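Local structure of O-ureido-L-serine synthase (Streptomyces lavendulae, 3X44) at residues A[240-251]-A[263-274]; A[164-174]-A[282-290]. The protein catalyses the addition of hydroxyurea to O-acetyl-L-serine, giving O-ureido-L-serine on the way to the antibiotic D-cycloserine, with pyridoxal 5'-phosphate as cofactor. The protein carries 1 engineered substitution. All blocks are in the same frame, centred on the assembly; numbering follows the deposited sequence.

Contact 1 (A[240-251]-A[263-274]). With PUS ((E)-O-(carbamoylamino)-N-({3-hydroxy-2-methyl-5-[(phosphonooxy)methyl]pyridin-4-yl}methylidene)-L-serine), chain C.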
loop_
_atom_site.group_PDB
_atom_site.type_symbol
_atom_site.label_atom_id
_atom_site.label_comp_id
_atom_site.label_asym_id
_atom_site.label_seq_id
_atom_site.Cartn_x
_atom_site.Cartn_y
_atom_site.Cartn_z
ATOM N N VAL A 240 15.643 -27.585 14.625
ATOM C CA VAL A 240 17.096 -27.443 14.702
ATOM C C VAL A 240 17.560 -26.529 15.832
ATOM O O VAL A 240 16.746 -25.968 16.570
ATOM C CB VAL A 240 17.642 -26.866 13.383
ATOM C CG1 VAL A 240 17.294 -27.786 12.226
ATOM C CG2 VAL A 240 17.044 -25.479 13.145
ATOM N N THR A 241 18.880 -26.391 15.959
ATOM C CA THR A 241 19.471 -25.524 16.968
ATOM C C THR A 241 20.366 -24.489 16.303
ATOM O O THR A 241 20.763 -24.642 15.147
ATOM C CB THR A 241 20.344 -26.301 17.971
ATOM O OG1 THR A 241 21.312 -27.082 17.259
ATOM C CG2 THR A 241 19.489 -27.197 18.848
ATOM N N MET A 242 20.672 -23.438 17.048
ATOM C CA MET A 242 21.539 -22.362 16.584
ATOM C C MET A 242 22.185 -21.770 17.834
ATOM O O MET A 242 21.497 -21.469 18.814
ATOM C CB MET A 242 20.730 -21.290 15.848
ATOM C CG MET A 242 21.530 -20.037 15.487
ATOM S SD MET A 242 23.052 -20.394 14.554
ATOM C CE MET A 242 22.372 -21.145 13.066
ATOM N N ASP A 243 23.503 -21.620 17.808
ATOM C CA ASP A 243 24.211 -21.074 18.955
ATOM C C ASP A 243 24.132 -19.550 18.945
ATOM O O ASP A 243 24.138 -18.918 17.885
ATOM C CB ASP A 243 25.668 -21.545 18.950
ATOM C CG ASP A 243 26.466 -20.937 17.827
ATOM O OD1 ASP A 243 26.386 -21.459 16.700
ATOM O OD2 ASP A 243 27.165 -19.930 18.073
ATOM N N GLU A 244 24.072 -18.966 20.134
ATOM C CA GLU A 244 23.944 -17.524 20.272
ATOM C C GLU A 244 25.032 -16.689 19.615
ATOM O O GLU A 244 24.740 -15.637 19.059
ATOM C CB GLU A 244 23.818 -17.150 21.752
ATOM C CG GLU A 244 24.953 -17.638 22.639
ATOM C CD GLU A 244 24.597 -17.558 24.108
ATOM O OE1 GLU A 244 25.517 -17.441 24.947
ATOM O OE2 GLU A 244 23.392 -17.607 24.427
ATOM N N VAL A 245 26.276 -17.151 19.672
ATOM C CA VAL A 245 27.383 -16.415 19.071
ATOM C C VAL A 245 27.205 -16.312 17.558
ATOM O O VAL A 245 27.326 -15.224 16.981
ATOM C CB VAL A 245 28.743 -17.084 19.382
ATOM C CG1 VAL A 245 29.886 -16.218 18.863
ATOM C CG2 VAL A 245 28.884 -17.284 20.876
ATOM N N THR A 246 26.920 -17.437 16.913
ATOM C CA THR A 246 26.711 -17.433 15.470
ATOM C C THR A 246 25.582 -16.457 15.129
ATOM O O THR A 246 25.660 -15.715 14.155
ATOM C CB THR A 246 26.308 -18.823 14.958
ATOM O OG1 THR A 246 27.363 -19.755 15.211
ATOM C CG2 THR A 246 26.028 -18.771 13.471
ATOM N N ALA A 247 24.535 -16.470 15.946
ATOM C CA ALA A 247 23.381 -15.596 15.743
ATOM C C ALA A 247 23.802 -14.136 15.830
ATOM O O ALA A 247 23.420 -13.311 14.993
ATOM C CB ALA A 247 22.308 -15.895 16.796
ATOM N N ARG A 248 24.582 -13.832 16.865
ATOM C CA ARG A 248 25.086 -12.489 17.119
ATOM C C ARG A 248 25.929 -12.006 15.941
ATOM O O ARG A 248 25.795 -10.867 15.487
ATOM C CB ARG A 248 25.933 -12.504 18.400
ATOM C CG ARG A 248 26.160 -11.146 19.034
ATOM C CD ARG A 248 27.354 -10.429 18.416
ATOM N NE ARG A 248 28.531 -11.284 18.280
ATOM C CZ ARG A 248 29.483 -11.403 19.199
ATOM N NH1 ARG A 248 29.404 -10.721 20.332
ATOM N NH2 ARG A 248 30.526 -12.194 18.981
ATOM N N ASP A 249 26.793 -12.886 15.450
ATOM C CA ASP A 249 27.663 -12.560 14.325
ATOM C C ASP A 249 26.858 -12.370 13.042
ATOM O O ASP A 249 27.212 -11.556 12.191
ATOM C CB ASP A 249 28.691 -13.676 14.120
ATOM C CG ASP A 249 29.725 -13.729 15.225
ATOM O OD1 ASP A 249 30.497 -14.709 15.253
ATOM O OD2 ASP A 249 29.771 -12.797 16.061
ATOM N N THR A 250 25.771 -13.121 12.906
ATOM C CA THR A 250 24.945 -13.017 11.714
ATOM C C THR A 250 24.151 -11.707 11.713
ATOM O O THR A 250 23.902 -11.118 10.654
ATOM C CB THR A 250 24.018 -14.240 11.604
ATOM O OG1 THR A 250 24.818 -15.431 11.658
ATOM C CG2 THR A 250 23.259 -14.226 10.303
ATOM N N SER A 251 23.774 -11.241 12.902
ATOM C CA SER A 251 23.050 -9.975 13.021
ATOM C C SER A 251 24.010 -8.855 12.603
ATOM O O SER A 251 23.623 -7.887 11.945
ATOM C CB SER A 251 22.601 -9.748 14.467
ATOM O OG SER A 251 22.382 -8.369 14.722
ATOM N N GLY A 263 17.702 -7.698 15.711
ATOM C CA GLY A 263 18.131 -8.290 16.968
ATOM C C GLY A 263 18.850 -9.626 16.858
ATOM O O GLY A 263 19.192 -10.074 15.765
ATOM N N ILE A 264 19.073 -10.262 18.005
ATOM C CA ILE A 264 19.760 -11.544 18.060
ATOM C C ILE A 264 18.953 -12.667 17.443
ATOM O O ILE A 264 19.458 -13.401 16.598
ATOM C CB ILE A 264 20.109 -11.944 19.501
ATOM C CG1 ILE A 264 20.486 -10.708 20.313
ATOM C CG2 ILE A 264 21.253 -12.940 19.494
ATOM C CD1 ILE A 264 21.817 -10.079 19.902
ATOM N N SER A 265 17.697 -12.802 17.859
ATOM C CA SER A 265 16.847 -13.850 17.313
ATOM C C SER A 265 16.780 -13.700 15.803
ATOM O O SER A 265 16.624 -14.682 15.081
ATOM C CB SER A 265 15.437 -13.783 17.914
ATOM O OG SER A 265 14.716 -12.669 17.432
ATOM N N ALA A 266 16.907 -12.465 15.332
ATOM C CA ALA A 266 16.872 -12.202 13.902
ATOM C C ALA A 266 18.122 -12.801 13.263
ATOM O O ALA A 266 18.047 -13.468 12.225
ATOM C CB ALA A 266 16.806 -10.702 13.641
ATOM N N GLY A 267 19.270 -12.567 13.886
ATOM C CA GLY A 267 20.499 -13.120 13.352
ATOM C C GLY A 267 20.454 -14.638 13.386
ATOM O O GLY A 267 21.057 -15.313 12.548
ATOM N N ALA A 268 19.726 -15.180 14.359
ATOM C CA ALA A 268 19.614 -16.628 14.502
ATOM C C ALA A 268 18.895 -17.254 13.314
ATOM O O ALA A 268 19.421 -18.170 12.683
ATOM C CB ALA A 268 18.882 -16.976 15.806
ATOM N N THR A 269 17.697 -16.755 13.009
ATOM C CA THR A 269 16.903 -17.280 11.898
ATOM C C THR A 269 17.655 -17.180 10.572
ATOM O O THR A 269 17.690 -18.134 9.798
ATOM C CB THR A 269 15.549 -16.546 11.769
ATOM O OG1 THR A 269 15.778 -15.150 11.549
ATOM C CG2 THR A 269 14.725 -16.720 13.039
ATOM N N VAL A 270 18.263 -16.028 10.313
ATOM C CA VAL A 270 19.022 -15.854 9.085
ATOM C C VAL A 270 20.169 -16.864 9.022
ATOM O O VAL A 270 20.407 -17.475 7.976
ATOM C CB VAL A 270 19.600 -14.439 8.990
ATOM C CG1 VAL A 270 20.541 -14.332 7.781
ATOM C CG2 VAL A 270 18.464 -13.437 8.885
ATOM N N ALA A 271 20.875 -17.021 10.145
ATOM C CA ALA A 271 21.997 -17.950 10.253
ATOM C C ALA A 271 21.539 -19.355 9.880
ATOM O O ALA A 271 22.173 -20.046 9.080
ATOM C CB ALA A 271 22.551 -17.942 11.680
ATOM N N THR A 272 20.418 -19.767 10.458
ATOM C CA THR A 272 19.871 -21.082 10.178
ATOM C C THR A 272 19.553 -21.202 8.694
ATOM O O THR A 272 19.911 -22.192 8.053
ATOM C CB THR A 272 18.589 -21.327 10.987
ATOM O OG1 THR A 272 18.943 -21.597 12.352
ATOM C CG2 THR A 272 17.812 -22.511 10.421
ATOM N N ALA A 273 18.882 -20.184 8.157
ATOM C CA ALA A 273 18.507 -20.169 6.748
ATOM C C ALA A 273 19.732 -20.272 5.841
ATOM O O ALA A 273 19.707 -20.975 4.823
ATOM C CB ALA A 273 17.731 -18.893 6.430
ATOM N N LEU A 274 20.793 -19.559 6.206
ATOM C CA LEU A 274 22.019 -19.564 5.420
ATOM C C LEU A 274 22.647 -20.952 5.481
ATOM O O LEU A 274 23.239 -21.420 4.511
ATOM C CB LEU A 274 23.000 -18.514 5.954
ATOM C CG LEU A 274 22.696 -17.051 5.619
ATOM C CD1 LEU A 274 23.655 -16.133 6.368
ATOM C CD2 LEU A 274 22.822 -16.828 4.117
HETATM N N PUS C . 8.976 -12.244 22.702
HETATM C CA PUS C . 7.914 -12.435 23.771
HETATM C CB PUS C . 8.053 -13.830 24.479
HETATM O OG PUS C . 9.405 -13.950 25.114
HETATM N ND PUS C . 9.349 -14.765 26.307
HETATM C CE PUS C . 10.135 -15.861 26.405
HETATM N NZ2 PUS C . 10.657 -16.420 25.299
HETATM O OZ1 PUS C . 10.366 -16.335 27.472
HETATM C C PUS C . 8.057 -11.309 24.817
HETATM O O PUS C . 8.613 -10.291 24.513
HETATM O OT PUS C . 7.609 -11.449 25.930
HETATM C C2 PUS C . 12.195 -11.808 19.664
HETATM C C3 PUS C . 11.076 -11.821 20.623
HETATM C C4 PUS C . 10.143 -12.954 20.609
HETATM C C5 PUS C . 10.341 -14.020 19.620
HETATM C C6 PUS C . 11.481 -13.913 18.696
HETATM C C2A PUS C . 13.194 -10.686 19.677
HETATM C C4A PUS C . 9.094 -13.116 21.687
HETATM C C5A PUS C . 9.406 -15.218 19.544
HETATM N N1 PUS C . 12.343 -12.839 18.759
HETATM O O3 PUS C . 10.883 -10.778 21.453
HETATM O O1P PUS C . 6.617 -15.409 20.761
HETATM O O2P PUS C . 5.856 -15.487 18.525
HETATM O O3P PUS C . 7.392 -17.125 19.306
HETATM O O4P PUS C . 8.115 -14.832 18.965
HETATM P P PUS C . 6.994 -15.718 19.396
HETATM O O HOH W 1 20.218 -24.066 12.542
#
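The guanidinium of R248, whose backbone N touches I264 CG2 across the contact, meets D249 OD2 at its edge, in plane. NE and NH2 both hold that one oxygen, and NH1 bonds the carbonyl of F301. The helices 244-251 and 264-274 cross almost at right angles (96°), and their axes approach to 6.9 Å. G267 has no side chain at the crossing, and its CA lies 3.4 Å from A247 O, a CH...O contact. The CB atoms of A247 and A268 meet beside it at 3.7 Å. T250 is a knob in the hole formed by G267, V270, A271 and L274. With OG1 beside the backbone N (chi1 -54°), CG2 stands anti to that N and packs 3.7 Å from V270 CG1, while T250 OG1 donates to T246 O at 2.7 Å. The M242 chain bends at chi2 and chi3, which brings CE within 3.5 Å of A271 CB, a tight contact. A water bridges T241 O and T272 OG1 where strand 240-242 passes the helix. D243 caps helix 244-251: its OD2 accepts from T246 N at 2.8 Å. On helix 264-274, S265 turns away from this packing, and its OG donates to the pyridine N1 of PUS at 2.7 Å. A serine at the start of a helix, bonded to the pyridine nitrogen, is characteristic of the cysteine synthase family of fold type II PLP enzymes.

Contact 2 (A[164-174]-A[282-290]); sequences FAGKRLDHFVT and EGTVLLAML
Strands 171-174 and 285-290 run parallel, their axes 4.7 Å apart and 19° from aligned, with H171, F172 and V173 paired to L286, L287 and A288. They are neighbours inside the mixed sheet of the larger domain in this fold type II PLP enzyme. The bonds alternate in the parallel manner, L287 N to H171 O, V173 N to L287 O, then M289 N to V173 O. Where the two strands begin, V285 O takes two donors, D170 N and H171 N. V285 N in turn reaches D170 OD2 at 2.8 Å in a nearly straight bond (170°), on the anti lone pair. The syn lone pair of OD2 receives R168 NE at 2.8 Å, a salt bridge, so two bonds hold this carboxylate oxygen. R168 is extended from CG to NE, and this lays its guanidinium over the G283 carbonyl: O sits 3.2 Å above the plane, over its centre, without a hydrogen bond. Water 2 joins R168 NH2 to T284 OG1, which also bonds P281 O.

On one side of the sheet H171 and L286 lie side by side, and T284 CG2 meets the edge of the imidazole. Helix 264-278 covers this side through I276. On the other side L169 CD1 stands over the centre of the F164 ring, which also packs on L3 of a neighbouring subunit. V285 CG1 and L287 CD2 approach that ring obliquely. The F172 side chain packs on V185 and L189 of helix 180-192. L287 CD2 lies at the edge of the F172 ring, 3.8 Å from F172 CD1. M289, bent at chi2 and chi3, makes a Met-aromatic contact there: SD is at the ring edge, 5.0 Å from the centroid.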
loop_
_atom_site.group_PDB
_atom_site.type_symbol
_atom_site.label_atom_id
_atom_site.label_comp_id
_atom_site.label_asym_id
_atom_site.label_seq_id
_atom_site.Cartn_x
_atom_site.Cartn_y
_atom_site.Cartn_z
ATOM N N PHE A 164 4.309 -14.220 -1.727
ATOM C CA PHE A 164 4.863 -15.348 -2.461
ATOM C C PHE A 164 3.885 -16.064 -3.380
ATOM O O PHE A 164 4.230 -17.080 -3.981
ATOM C CB PHE A 164 5.483 -16.349 -1.482
ATOM C CG PHE A 164 6.875 -15.981 -1.052
ATOM C CD1 PHE A 164 7.101 -15.390 0.184
ATOM C CD2 PHE A 164 7.959 -16.192 -1.902
ATOM C CE1 PHE A 164 8.384 -15.009 0.569
ATOM C CE2 PHE A 164 9.248 -15.816 -1.529
ATOM C CZ PHE A 164 9.461 -15.223 -0.292
ATOM N N ALA A 165 2.669 -15.536 -3.497
ATOM C CA ALA A 165 1.665 -16.149 -4.362
ATOM C C ALA A 165 2.185 -16.195 -5.794
ATOM O O ALA A 165 2.629 -15.184 -6.336
ATOM C CB ALA A 165 0.358 -15.364 -4.302
ATOM N N GLY A 166 2.139 -17.381 -6.391
ATOM C CA GLY A 166 2.609 -17.553 -7.753
ATOM C C GLY A 166 4.124 -17.606 -7.841
ATOM O O GLY A 166 4.684 -17.637 -8.939
ATOM N N LYS A 167 4.785 -17.627 -6.684
ATOM C CA LYS A 167 6.246 -17.662 -6.627
ATOM C C LYS A 167 6.795 -18.841 -5.832
ATOM O O LYS A 167 6.094 -19.450 -5.028
ATOM C CB LYS A 167 6.773 -16.363 -6.027
ATOM C CG LYS A 167 6.619 -15.161 -6.943
ATOM C CD LYS A 167 6.707 -13.869 -6.162
ATOM C CE LYS A 167 6.043 -12.726 -6.917
ATOM N NZ LYS A 167 6.538 -12.627 -8.320
ATOM N N ARG A 168 8.066 -19.149 -6.057
ATOM C CA ARG A 168 8.710 -20.260 -5.366
ATOM C C ARG A 168 9.108 -19.941 -3.925
ATOM O O ARG A 168 9.718 -18.908 -3.648
ATOM C CB ARG A 168 9.950 -20.705 -6.141
ATOM C CG ARG A 168 10.812 -21.716 -5.394
ATOM C CD ARG A 168 11.666 -22.537 -6.347
ATOM N NE ARG A 168 12.430 -23.561 -5.641
ATOM C CZ ARG A 168 13.417 -24.263 -6.188
ATOM N NH1 ARG A 168 13.759 -24.050 -7.454
ATOM N NH2 ARG A 168 14.071 -25.167 -5.467
ATOM N N LEU A 169 8.743 -20.839 -3.015
ATOM C CA LEU A 169 9.075 -20.720 -1.599
ATOM C C LEU A 169 9.291 -22.144 -1.095
ATOM O O LEU A 169 8.389 -22.979 -1.177
ATOM C CB LEU A 169 7.946 -20.044 -0.807
ATOM C CG LEU A 169 8.227 -19.895 0.698
ATOM C CD1 LEU A 169 9.483 -19.061 0.909
ATOM C CD2 LEU A 169 7.028 -19.252 1.396
ATOM N N ASP A 170 10.487 -22.409 -0.581
ATOM C CA ASP A 170 10.852 -23.737 -0.092
ATOM C C ASP A 170 10.957 -23.919 1.419
ATOM O O ASP A 170 10.616 -24.982 1.935
ATOM C CB ASP A 170 12.175 -24.163 -0.726
ATOM C CG ASP A 170 12.102 -24.203 -2.230
ATOM O OD1 ASP A 170 11.382 -25.071 -2.762
ATOM O OD2 ASP A 170 12.752 -23.359 -2.877
ATOM N N HIS A 171 11.452 -22.907 2.128
ATOM C CA HIS A 171 11.592 -23.004 3.583
ATOM C C HIS A 171 11.172 -21.733 4.300
ATOM O O HIS A 171 11.436 -20.632 3.823
ATOM C CB HIS A 171 13.039 -23.284 3.980
ATOM C CG HIS A 171 13.721 -24.303 3.129
ATOM N ND1 HIS A 171 13.856 -25.620 3.513
ATOM C CD2 HIS A 171 14.324 -24.196 1.921
ATOM C CE1 HIS A 171 14.513 -26.281 2.575
ATOM N NE2 HIS A 171 14.807 -25.440 1.599
ATOM N N PHE A 172 10.518 -21.906 5.446
ATOM C CA PHE A 172 10.091 -20.796 6.290
ATOM C C PHE A 172 10.878 -20.978 7.592
ATOM O O PHE A 172 10.759 -22.006 8.259
ATOM C CB PHE A 172 8.590 -20.869 6.576
ATOM C CG PHE A 172 8.117 -19.859 7.583
ATOM C CD1 PHE A 172 8.174 -18.496 7.300
ATOM C CD2 PHE A 172 7.636 -20.266 8.820
ATOM C CE1 PHE A 172 7.760 -17.552 8.234
ATOM C CE2 PHE A 172 7.219 -19.331 9.762
ATOM C CZ PHE A 172 7.281 -17.970 9.468
ATOM N N VAL A 173 11.674 -19.984 7.966
ATOM C CA VAL A 173 12.491 -20.114 9.168
ATOM C C VAL A 173 12.144 -19.179 10.309
ATOM O O VAL A 173 12.028 -17.972 10.126
ATOM C CB VAL A 173 13.976 -19.919 8.829
ATOM C CG1 VAL A 173 14.829 -20.266 10.029
ATOM C CG2 VAL A 173 14.351 -20.776 7.624
ATOM N N THR A 174 12.003 -19.742 11.499
ATOM C CA THR A 174 11.682 -18.936 12.663
ATOM C C THR A 174 12.110 -19.592 13.967
ATOM O O THR A 174 12.246 -20.814 14.054
ATOM C CB THR A 174 10.160 -18.671 12.758
ATOM O OG1 THR A 174 9.874 -17.936 13.959
ATOM C CG2 THR A 174 9.398 -19.990 12.792
ATOM N N GLU A 282 19.975 -25.749 -6.298
ATOM C CA GLU A 282 19.893 -24.454 -6.958
ATOM C C GLU A 282 18.439 -24.007 -7.107
ATOM O O GLU A 282 17.559 -24.823 -7.368
ATOM C CB GLU A 282 20.555 -24.531 -8.335
ATOM C CG GLU A 282 21.824 -25.375 -8.365
ATOM C CD GLU A 282 22.855 -24.851 -9.351
ATOM O OE1 GLU A 282 24.068 -24.973 -9.071
ATOM O OE2 GLU A 282 22.449 -24.317 -10.408
ATOM N N GLY A 283 18.197 -22.711 -6.940
ATOM C CA GLY A 283 16.848 -22.179 -7.059
ATOM C C GLY A 283 16.078 -22.127 -5.748
ATOM O O GLY A 283 15.041 -21.472 -5.656
ATOM N N THR A 284 16.591 -22.815 -4.734
ATOM C CA THR A 284 15.950 -22.865 -3.421
ATOM C C THR A 284 15.697 -21.469 -2.851
ATOM O O THR A 284 16.609 -20.642 -2.786
ATOM C CB THR A 284 16.817 -23.666 -2.425
ATOM O OG1 THR A 284 16.878 -25.036 -2.842
ATOM C CG2 THR A 284 16.237 -23.596 -1.016
ATOM N N VAL A 285 14.453 -21.215 -2.450
ATOM C CA VAL A 285 14.067 -19.928 -1.872
ATOM C C VAL A 285 13.688 -20.096 -0.398
ATOM O O VAL A 285 12.886 -20.966 -0.048
ATOM C CB VAL A 285 12.868 -19.306 -2.617
ATOM C CG1 VAL A 285 12.539 -17.951 -2.007
ATOM C CG2 VAL A 285 13.190 -19.154 -4.100
ATOM N N LEU A 286 14.267 -19.258 0.458
ATOM C CA LEU A 286 14.003 -19.326 1.889
ATOM C C LEU A 286 13.557 -17.994 2.463
ATOM O O LEU A 286 13.986 -16.942 2.001
ATOM C CB LEU A 286 15.263 -19.780 2.627
ATOM C CG LEU A 286 15.907 -21.078 2.143
ATOM C CD1 LEU A 286 17.008 -20.772 1.118
ATOM C CD2 LEU A 286 16.480 -21.815 3.344
ATOM N N LEU A 287 12.698 -18.056 3.479
ATOM C CA LEU A 287 12.195 -16.867 4.159
ATOM C C LEU A 287 12.510 -16.955 5.650
ATOM O O LEU A 287 12.172 -17.948 6.306
ATOM C CB LEU A 287 10.685 -16.743 3.977
ATOM C CG LEU A 287 10.031 -15.604 4.765
ATOM C CD1 LEU A 287 10.489 -14.261 4.175
ATOM C CD2 LEU A 287 8.511 -15.727 4.706
ATOM N N ALA A 288 13.142 -15.909 6.180
ATOM C CA ALA A 288 13.510 -15.848 7.590
ATOM C C ALA A 288 12.856 -14.666 8.303
ATOM O O ALA A 288 12.800 -13.554 7.766
ATOM C CB ALA A 288 15.032 -15.748 7.728
ATOM N N MET A 289 12.365 -14.914 9.515
ATOM C CA MET A 289 11.729 -13.873 10.314
ATOM C C MET A 289 12.766 -13.064 11.088
ATOM O O MET A 289 13.680 -13.626 11.682
ATOM C CB MET A 289 10.758 -14.489 11.324
ATOM C CG MET A 289 9.594 -15.241 10.717
ATOM S SD MET A 289 8.436 -14.120 9.917
ATOM C CE MET A 289 7.852 -13.156 11.320
ATOM N N LEU A 290 12.622 -11.741 11.064
ATOM C CA LEU A 290 13.500 -10.840 11.806
ATOM C C LEU A 290 12.513 -10.157 12.761
ATOM O O LEU A 290 11.864 -9.164 12.414
ATOM C CB LEU A 290 14.152 -9.806 10.878
ATOM C CG LEU A 290 14.804 -10.269 9.566
ATOM C CD1 LEU A 290 15.608 -9.108 8.997
ATOM C CD2 LEU A 290 15.697 -11.490 9.787
HETATM O O HOH W 2 14.716 -26.527 -2.697
#

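How the contacts relate
The centres of the two contacts lie about 17 Å apart, and along the chain contact 1 is nested inside the loop closed by contact 2. Helix 264-278 joins them, leading on to strand 285-290 and packing against the sheet. T269 OG1 lies 2.6 Å from M289 O, probably a hydrogen bond, and V270 CG2 meets L290 CD2 at 3.5 Å. Further along, A273 O touches L286 CD2. Strand 238-242, whose end lies in contact 1, is an outermost strand, within this chain, of the sheet that holds both strands of contact 2. Both contacts approach the cofactor site: S265 bonds PUS directly, while the T174 side chain stays about 6 Å from it and is near T181, a pyridoxal phosphate-binding residue.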